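Local coordinates for DUF4848 domain-containing protein (Bacteroides thetaiotaomicron, PDB 4LB8) that is of unknown function but belongs to the DUF4848 family and is probably exported, perhaps as a lipoprotein, at residues K61-L66 with V127-E132; G72-I77 with V89-Y94; F104-A109 with D147-Q152. All coordinates share one frame; numbering follows the deposited sequence.

Contact 1. Residues K61-L66 with V127-E132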
# COMPACT_ATOMS: atom_id res chain seq x y z
N LYS A 61 -24.36 -29.41 -10.20
CA LYS A 61 -23.12 -28.93 -9.62
C LYS A 61 -22.66 -27.72 -10.44
O LYS A 61 -22.35 -27.86 -11.63
CB LYS A 61 -22.03 -30.03 -9.55
CG LYS A 61 -20.72 -29.57 -8.92
CD LYS A 61 -20.04 -30.71 -8.16
CE LYS A 61 -18.57 -30.46 -7.93
NZ LYS A 61 -17.76 -30.78 -9.14
N SER A 62 -22.73 -26.54 -9.85
CA SER A 62 -22.31 -25.33 -10.53
C SER A 62 -20.92 -24.96 -10.05
O SER A 62 -20.40 -25.60 -9.13
CB SER A 62 -23.30 -24.19 -10.29
OG SER A 62 -23.67 -24.05 -8.93
N GLN A 63 -20.31 -23.94 -10.70
CA GLN A 63 -18.99 -23.43 -10.36
C GLN A 63 -18.95 -22.98 -8.92
O GLN A 63 -17.89 -23.11 -8.28
CB GLN A 63 -18.60 -22.31 -11.28
CG GLN A 63 -17.88 -22.85 -12.48
CD GLN A 63 -17.29 -21.79 -13.33
OE1 GLN A 63 -16.87 -20.72 -12.84
NE2 GLN A 63 -17.18 -22.10 -14.61
N MSE A 64 -20.10 -22.52 -8.38
CA MSE A 64 -20.21 -22.13 -6.98
C MSE A 64 -19.95 -23.35 -6.05
O MSE A 64 -19.19 -23.20 -5.09
CB MSE A 64 -21.58 -21.51 -6.70
CG MSE A 64 -21.63 -20.83 -5.35
SE MSE A 64 -22.82 -21.65 -4.02
CE MSE A 64 -22.24 -23.27 -3.87
N ILE A 65 -20.57 -24.53 -6.33
CA ILE A 65 -20.41 -25.75 -5.52
C ILE A 65 -18.94 -26.19 -5.57
O ILE A 65 -18.38 -26.57 -4.53
CB ILE A 65 -21.39 -26.90 -5.94
CG1 ILE A 65 -22.89 -26.46 -5.94
CG2 ILE A 65 -21.15 -28.22 -5.15
CD1 ILE A 65 -23.60 -26.21 -4.53
N LEU A 66 -18.31 -26.08 -6.75
CA LEU A 66 -16.89 -26.39 -6.93
C LEU A 66 -16.01 -25.44 -6.09
O LEU A 66 -15.03 -25.90 -5.53
CB LEU A 66 -16.50 -26.32 -8.42
CG LEU A 66 -15.16 -26.96 -8.78
CD1 LEU A 66 -15.21 -28.46 -8.61
CD2 LEU A 66 -14.77 -26.58 -10.19
N VAL A 127 -23.57 -21.17 -13.98
CA VAL A 127 -22.60 -21.69 -14.96
C VAL A 127 -22.13 -23.10 -14.57
O VAL A 127 -22.01 -23.42 -13.38
CB VAL A 127 -21.36 -20.79 -15.24
CG1 VAL A 127 -21.72 -19.55 -16.05
CG2 VAL A 127 -20.59 -20.43 -13.97
N ASN A 128 -21.88 -23.94 -15.58
CA ASN A 128 -21.40 -25.29 -15.38
C ASN A 128 -19.86 -25.29 -15.35
O ASN A 128 -19.24 -24.23 -15.18
CB ASN A 128 -21.96 -26.25 -16.46
CG ASN A 128 -21.60 -25.94 -17.90
OD1 ASN A 128 -20.68 -25.18 -18.22
ND2 ASN A 128 -22.30 -26.58 -18.81
N MSE A 129 -19.26 -26.46 -15.57
CA MSE A 129 -17.82 -26.63 -15.52
C MSE A 129 -17.07 -25.99 -16.71
O MSE A 129 -15.84 -25.83 -16.61
CB MSE A 129 -17.48 -28.13 -15.37
CG MSE A 129 -18.00 -28.72 -14.03
SE MSE A 129 -17.53 -27.65 -12.44
CE MSE A 129 -19.13 -26.86 -12.00
N LYS A 130 -17.80 -25.58 -17.79
CA LYS A 130 -17.23 -24.91 -18.98
C LYS A 130 -17.62 -23.41 -19.01
O LYS A 130 -17.35 -22.72 -20.00
CB LYS A 130 -17.68 -25.61 -20.27
CG LYS A 130 -17.14 -27.03 -20.45
CD LYS A 130 -17.66 -27.69 -21.73
CE LYS A 130 -16.66 -27.64 -22.86
NZ LYS A 130 -17.16 -28.30 -24.10
N GLY A 131 -18.27 -22.94 -17.94
CA GLY A 131 -18.74 -21.56 -17.82
C GLY A 131 -19.91 -21.27 -18.72
O GLY A 131 -20.01 -20.17 -19.28
N GLU A 132 -20.82 -22.25 -18.85
CA GLU A 132 -22.00 -22.16 -19.69
C GLU A 132 -23.31 -22.31 -18.96
O GLU A 132 -23.43 -23.07 -17.98
CB GLU A 132 -21.96 -23.25 -20.77
CG GLU A 132 -20.86 -23.05 -21.79
CD GLU A 132 -20.56 -24.26 -22.65
OE1 GLU A 132 -21.09 -25.36 -22.35
OE2 GLU A 132 -19.76 -24.11 -23.60
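Q63, in the first turn of helix 63-80, reaches across to the loop 127-132 with both its backbone and its side chain. Its backbone N donates to V127 O (3.2 Å, N-H...O angle 157°). From there the side chain follows the loop. CB lies 3.8 Å from V127 CG2, and CG comes within 3.3 Å of N128 O while still touching the same methyl. The chain then runs on extended, CD anti to CA (chi2 -171°), which lays CD 3.6 Å from V127 CG2. At the tip OE1 stays near that methyl, whereas NE2 donates to N128 O at 3.0 Å. The donor meets this oxygen almost in line with the carbonyl bond (166°), with the acceptor somewhat out of the Q63 amide plane.

N128 O also takes G131 N, closing the type I turn from N128 to G131, so two donors grip it. N128 OD1 is held by K130 N and E132 N, which come from opposite faces of its plane; the first bond makes an Asx turn. N128 ND2 turns to T26 O.

Selenomethionine M129 points away at CB, but its chain bends back, and CE settles 3.3 Å from S62 C. Its SE lies 3.7 Å from L66 CD2, one turn further along the helix.

The first N-H groups of a helix have no acceptor within it. Here V127 O supplies one for Q63 N, a role that the S62 hydroxyl, bonded to Y125 O, does not take; M64 is also joined to E124 by a backbone hydrogen bond. Q63, a buried residue, thus ties the helix start to the turn by two hydrogen bonds, one from its backbone and one from its side chain.

Contact 2. Residues G72-I77 with V89-Y94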
# COMPACT_ATOMS: atom_id res chain seq x y z
N GLY A 72 -12.84 -25.47 0.83
CA GLY A 72 -12.86 -26.50 1.88
C GLY A 72 -11.61 -27.36 1.82
O GLY A 72 -10.94 -27.52 2.83
N GLU A 73 -11.24 -27.84 0.62
CA GLU A 73 -10.03 -28.64 0.36
C GLU A 73 -8.71 -27.83 0.62
O GLU A 73 -7.73 -28.44 1.06
CB GLU A 73 -10.06 -29.20 -1.08
CG GLU A 73 -8.97 -30.21 -1.39
CD GLU A 73 -8.99 -30.90 -2.75
OE1 GLU A 73 -10.03 -30.84 -3.44
OE2 GLU A 73 -7.96 -31.54 -3.09
N LEU A 74 -8.67 -26.50 0.35
CA LEU A 74 -7.45 -25.71 0.59
C LEU A 74 -7.21 -25.57 2.11
O LEU A 74 -6.08 -25.69 2.59
CB LEU A 74 -7.53 -24.31 -0.08
CG LEU A 74 -6.30 -23.37 0.02
CD1 LEU A 74 -5.00 -24.06 -0.42
CD2 LEU A 74 -6.50 -22.09 -0.80
N ASP A 75 -8.31 -25.34 2.85
CA ASP A 75 -8.30 -25.20 4.30
C ASP A 75 -7.84 -26.51 4.97
O ASP A 75 -7.13 -26.47 5.97
CB ASP A 75 -9.69 -24.80 4.79
CG ASP A 75 -9.66 -24.16 6.17
OD1 ASP A 75 -9.31 -22.96 6.26
OD2 ASP A 75 -9.97 -24.88 7.16
N LYS A 76 -8.21 -27.67 4.38
CA LYS A 76 -7.84 -28.98 4.89
C LYS A 76 -6.37 -29.28 4.59
O LYS A 76 -5.73 -29.98 5.38
CB LYS A 76 -8.76 -30.08 4.33
CG LYS A 76 -10.17 -30.08 4.94
CD LYS A 76 -10.98 -31.34 4.58
CE LYS A 76 -12.41 -31.04 4.16
NZ LYS A 76 -13.08 -32.23 3.56
N ILE A 77 -5.84 -28.77 3.46
CA ILE A 77 -4.45 -28.97 3.04
C ILE A 77 -3.50 -28.20 3.98
O ILE A 77 -2.41 -28.68 4.27
CB ILE A 77 -4.23 -28.59 1.55
CG1 ILE A 77 -4.69 -29.75 0.64
CG2 ILE A 77 -2.76 -28.23 1.25
CD1 ILE A 77 -4.61 -29.48 -0.89
N VAL A 89 3.84 -30.28 -2.16
CA VAL A 89 3.46 -31.51 -2.86
C VAL A 89 1.93 -31.56 -2.99
O VAL A 89 1.43 -31.87 -4.08
CB VAL A 89 4.03 -32.76 -2.15
CG1 VAL A 89 3.56 -34.05 -2.85
CG2 VAL A 89 5.55 -32.70 -2.11
N LEU A 90 1.21 -31.28 -1.87
CA LEU A 90 -0.25 -31.29 -1.80
C LEU A 90 -0.86 -30.21 -2.70
O LEU A 90 -1.77 -30.50 -3.49
CB LEU A 90 -0.71 -31.04 -0.34
CG LEU A 90 -0.82 -32.22 0.61
CD1 LEU A 90 -0.79 -31.76 2.05
CD2 LEU A 90 -2.11 -32.98 0.40
N TYR A 91 -0.33 -28.97 -2.58
CA TYR A 91 -0.81 -27.78 -3.28
C TYR A 91 -0.57 -27.84 -4.80
O TYR A 91 -1.33 -27.20 -5.53
CB TYR A 91 -0.18 -26.52 -2.66
CG TYR A 91 -0.75 -25.22 -3.19
CD1 TYR A 91 -2.07 -24.86 -2.93
CD2 TYR A 91 0.04 -24.34 -3.92
CE1 TYR A 91 -2.60 -23.66 -3.41
CE2 TYR A 91 -0.47 -23.13 -4.38
CZ TYR A 91 -1.80 -22.80 -4.15
OH TYR A 91 -2.28 -21.63 -4.65
N GLU A 92 0.44 -28.59 -5.28
CA GLU A 92 0.71 -28.76 -6.71
C GLU A 92 -0.40 -29.60 -7.33
O GLU A 92 -0.89 -29.27 -8.43
CB GLU A 92 2.08 -29.40 -6.99
CG GLU A 92 3.24 -28.41 -7.06
CD GLU A 92 3.14 -27.30 -8.10
OE1 GLU A 92 3.20 -27.61 -9.31
OE2 GLU A 92 3.05 -26.11 -7.70
N LYS A 93 -0.83 -30.65 -6.60
CA LYS A 93 -1.90 -31.57 -6.99
C LYS A 93 -3.23 -30.82 -6.98
O LYS A 93 -3.99 -30.92 -7.94
CB LYS A 93 -1.90 -32.82 -6.09
CG LYS A 93 -0.65 -33.69 -6.32
CD LYS A 93 -0.48 -34.83 -5.32
CE LYS A 93 0.53 -35.87 -5.77
NZ LYS A 93 1.93 -35.40 -5.66
N TYR A 94 -3.46 -29.98 -5.94
CA TYR A 94 -4.63 -29.11 -5.78
C TYR A 94 -4.77 -28.15 -6.99
O TYR A 94 -5.85 -28.09 -7.59
CB TYR A 94 -4.52 -28.31 -4.47
CG TYR A 94 -5.61 -27.29 -4.24
CD1 TYR A 94 -6.81 -27.64 -3.62
CD2 TYR A 94 -5.42 -25.95 -4.58
CE1 TYR A 94 -7.80 -26.69 -3.38
CE2 TYR A 94 -6.41 -24.99 -4.36
CZ TYR A 94 -7.59 -25.36 -3.74
OH TYR A 94 -8.54 -24.41 -3.48
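I77 and L90 meet where helices 63-80 and 84-98 lie close, their local axes 10.7 Å apart and nearly antiparallel at 168°. The contact between 72-77 and 89-94 has no hydrogen bond across it and rests on apolar and aromatic packing.

Among the aliphatic pairs, I77 and L90 lie alongside each other, running opposite ways. I77 CG2 sits 3.8 Å from L90 CB, and L90 CD1 and CD2 flank the isoleucine at CG2 and CG1. The other branch of I77 goes to the next turn of the partner helix, where CD1 touches Y94 CB at 3.8 Å.

Two tyrosines supply the aromatic part. Y94 has CG anti to its backbone N (chi1 175°), and its ring reaches across to the far helix. L74 crosses it at about a right angle: CB lies 3.5 Å from Y94 OH, while CD1 hangs over one face, offset toward the rim. The same CD1 is 3.9 Å from Y91 CE1, so this methyl touches both rings. At the edge of the Y94 ring stands E73, its CD 4.0 Å from Y94 CD1 and its carboxylate turned almost perpendicular to the ring plane.

The polar tips find partners beyond the two segments. Y94 OH bonds to A70 O, a backbone carbonyl of the opposing helix, and Y91 OH to L112 O. E73 OE1 makes a salt bridge with K97 and a hydrogen bond with Y98 OH.

Together the helices form an antiparallel alpha hairpin, 63-80 turning back into 84-98. Along the latter Y94 meets the Y98 ring and Y91 the F87 ring, while F104, L112 and P114 of the long loop that leads on to strand 132-135 pack against the tyrosine side of the pair.

Contact 3. Residues F104-A109 with D147-Q152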
# COMPACT_ATOMS: atom_id res chain seq x y z
N PHE A 104 -5.47 -18.91 -10.70
CA PHE A 104 -4.65 -18.64 -9.51
C PHE A 104 -3.97 -17.29 -9.64
O PHE A 104 -3.89 -16.74 -10.75
CB PHE A 104 -3.65 -19.80 -9.23
CG PHE A 104 -4.36 -21.01 -8.66
CD1 PHE A 104 -4.65 -21.09 -7.29
CD2 PHE A 104 -4.86 -22.01 -9.50
CE1 PHE A 104 -5.35 -22.17 -6.77
CE2 PHE A 104 -5.60 -23.08 -8.98
CZ PHE A 104 -5.84 -23.16 -7.62
N ASN A 105 -3.56 -16.70 -8.51
CA ASN A 105 -2.94 -15.38 -8.45
C ASN A 105 -1.52 -15.43 -8.99
O ASN A 105 -0.64 -16.07 -8.40
CB ASN A 105 -2.96 -14.83 -7.02
CG ASN A 105 -2.66 -13.36 -6.86
OD1 ASN A 105 -1.96 -12.74 -7.64
ND2 ASN A 105 -3.15 -12.78 -5.79
N THR A 106 -1.32 -14.72 -10.13
CA THR A 106 -0.05 -14.61 -10.87
C THR A 106 0.83 -13.45 -10.35
O THR A 106 2.01 -13.39 -10.69
CB THR A 106 -0.32 -14.44 -12.37
OG1 THR A 106 -1.20 -13.32 -12.57
CG2 THR A 106 -0.90 -15.67 -13.00
N ILE A 107 0.26 -12.55 -9.54
CA ILE A 107 0.99 -11.41 -9.00
C ILE A 107 1.60 -11.79 -7.62
O ILE A 107 2.82 -11.73 -7.47
CB ILE A 107 0.09 -10.14 -8.93
CG1 ILE A 107 -0.48 -9.80 -10.33
CG2 ILE A 107 0.86 -8.95 -8.33
CD1 ILE A 107 -1.62 -8.76 -10.35
N ASP A 108 0.76 -12.18 -6.64
CA ASP A 108 1.22 -12.56 -5.30
C ASP A 108 1.12 -14.09 -5.12
O ASP A 108 0.02 -14.64 -5.00
CB ASP A 108 0.41 -11.81 -4.24
CG ASP A 108 0.79 -12.07 -2.79
OD1 ASP A 108 1.75 -12.84 -2.55
OD2 ASP A 108 0.12 -11.50 -1.90
N ALA A 109 2.28 -14.77 -5.07
CA ALA A 109 2.38 -16.23 -4.91
C ALA A 109 2.10 -16.73 -3.49
O ALA A 109 2.02 -17.94 -3.29
CB ALA A 109 3.75 -16.72 -5.35
N ASP A 147 -6.51 -13.81 -18.00
CA ASP A 147 -5.51 -14.06 -16.96
C ASP A 147 -5.90 -13.34 -15.68
O ASP A 147 -6.77 -12.47 -15.73
CB ASP A 147 -4.11 -13.60 -17.45
CG ASP A 147 -4.03 -12.15 -17.93
OD1 ASP A 147 -4.22 -11.24 -17.10
OD2 ASP A 147 -3.73 -11.93 -19.13
N PHE A 148 -5.25 -13.69 -14.55
CA PHE A 148 -5.52 -13.07 -13.25
C PHE A 148 -5.19 -11.55 -13.26
O PHE A 148 -5.89 -10.76 -12.61
CB PHE A 148 -4.74 -13.78 -12.13
CG PHE A 148 -5.07 -13.21 -10.77
CD1 PHE A 148 -6.23 -13.57 -10.10
CD2 PHE A 148 -4.27 -12.22 -10.21
CE1 PHE A 148 -6.58 -12.98 -8.90
CE2 PHE A 148 -4.63 -11.62 -9.01
CZ PHE A 148 -5.77 -12.01 -8.35
N LYS A 149 -4.12 -11.16 -13.98
CA LYS A 149 -3.64 -9.78 -14.12
C LYS A 149 -4.72 -8.88 -14.74
O LYS A 149 -4.84 -7.73 -14.35
CB LYS A 149 -2.34 -9.74 -14.95
CG LYS A 149 -1.13 -10.36 -14.25
CD LYS A 149 0.21 -9.80 -14.74
CE LYS A 149 1.37 -10.00 -13.78
NZ LYS A 149 2.05 -11.31 -13.97
N GLU A 150 -5.56 -9.42 -15.62
CA GLU A 150 -6.66 -8.68 -16.24
C GLU A 150 -7.74 -8.30 -15.19
O GLU A 150 -8.33 -7.22 -15.27
CB GLU A 150 -7.24 -9.49 -17.40
CG GLU A 150 -8.05 -8.69 -18.40
CD GLU A 150 -9.04 -9.52 -19.20
OE1 GLU A 150 -8.67 -10.64 -19.61
OE2 GLU A 150 -10.18 -9.05 -19.40
N ARG A 151 -7.95 -9.16 -14.17
CA ARG A 151 -8.91 -8.93 -13.08
C ARG A 151 -8.45 -7.81 -12.14
O ARG A 151 -9.28 -7.01 -11.71
CB ARG A 151 -9.15 -10.23 -12.29
CG ARG A 151 -10.22 -10.13 -11.22
CD ARG A 151 -10.23 -11.35 -10.34
NE ARG A 151 -11.13 -11.17 -9.21
CZ ARG A 151 -10.73 -10.89 -7.97
NH1 ARG A 151 -9.44 -10.78 -7.69
NH2 ARG A 151 -11.62 -10.76 -6.99
N GLN A 152 -7.15 -7.79 -11.77
CA GLN A 152 -6.59 -6.79 -10.86
C GLN A 152 -6.10 -5.53 -11.59
O GLN A 152 -5.76 -4.55 -10.93
CB GLN A 152 -5.44 -7.38 -10.02
CG GLN A 152 -5.90 -8.37 -8.95
CD GLN A 152 -6.80 -7.76 -7.90
OE1 GLN A 152 -8.01 -8.01 -7.87
NE2 GLN A 152 -6.22 -6.96 -7.01
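N105 lies against the ring of F148, the first residue after the N-cap of the short helix 148-152. The aromatic contact leads: N105 CA sits over one face, 3.9 Å from the ring centroid in a CH-pi contact. N105 CG is anti to its backbone N (chi1 -166°), which carries it to 3.4 Å from F148 CE2, the amide inclined 32° to the ring. I107 CD1 approaches at the ring edge.

Aliphatic and polar-apolar contacts follow. T106 OG1 touches K149 CG at 3.4 Å, I107 CG1 lies 3.9 Å from K149 CE, and I107 CD1 reaches Q152 CB.

No hydrogen bond crosses between the segments. N105 OD1 accepts from I107 N in its carbonyl plane, an Asx turn, and from D108 N above that plane, widening it to an Asx motif; ND2 bonds to D111 OD2, just beyond the segment. An alanine here removes the amide that I107 N, D108 N and D111 share, and the loop would probably be freer to shift against F148. D147 OD1 caps the helix through E150 N (2.7 Å).

Y115 adds a second ring beside F148, and R151 makes a cation-pi contact with Y184 of the second subunit. The contact thus rests on van der Waals and CH-pi contacts, while Asx and N-cap bonds hold each segment's own conformation.

Contact 1 is largely buried, contact 2 partly so, and contact 3 lies nearer the surface, beside the second subunit. Contacts 1 and 2 share helix 63-80: the first fixes its start to the loop before strand 132-135, the second pairs its later turns with helix 84-98, and along the chain contact 2 is nested inside contact 1. Their centres are 20 Å apart. Only contact 1 has hydrogen bonds across it; contacts 2 and 3 depend on aromatic and aliphatic packing. Contact 3 touches contact 2 through F104, with F104 CD1 3.6 Å from Y91 OH, tying the loop to the helical hairpin.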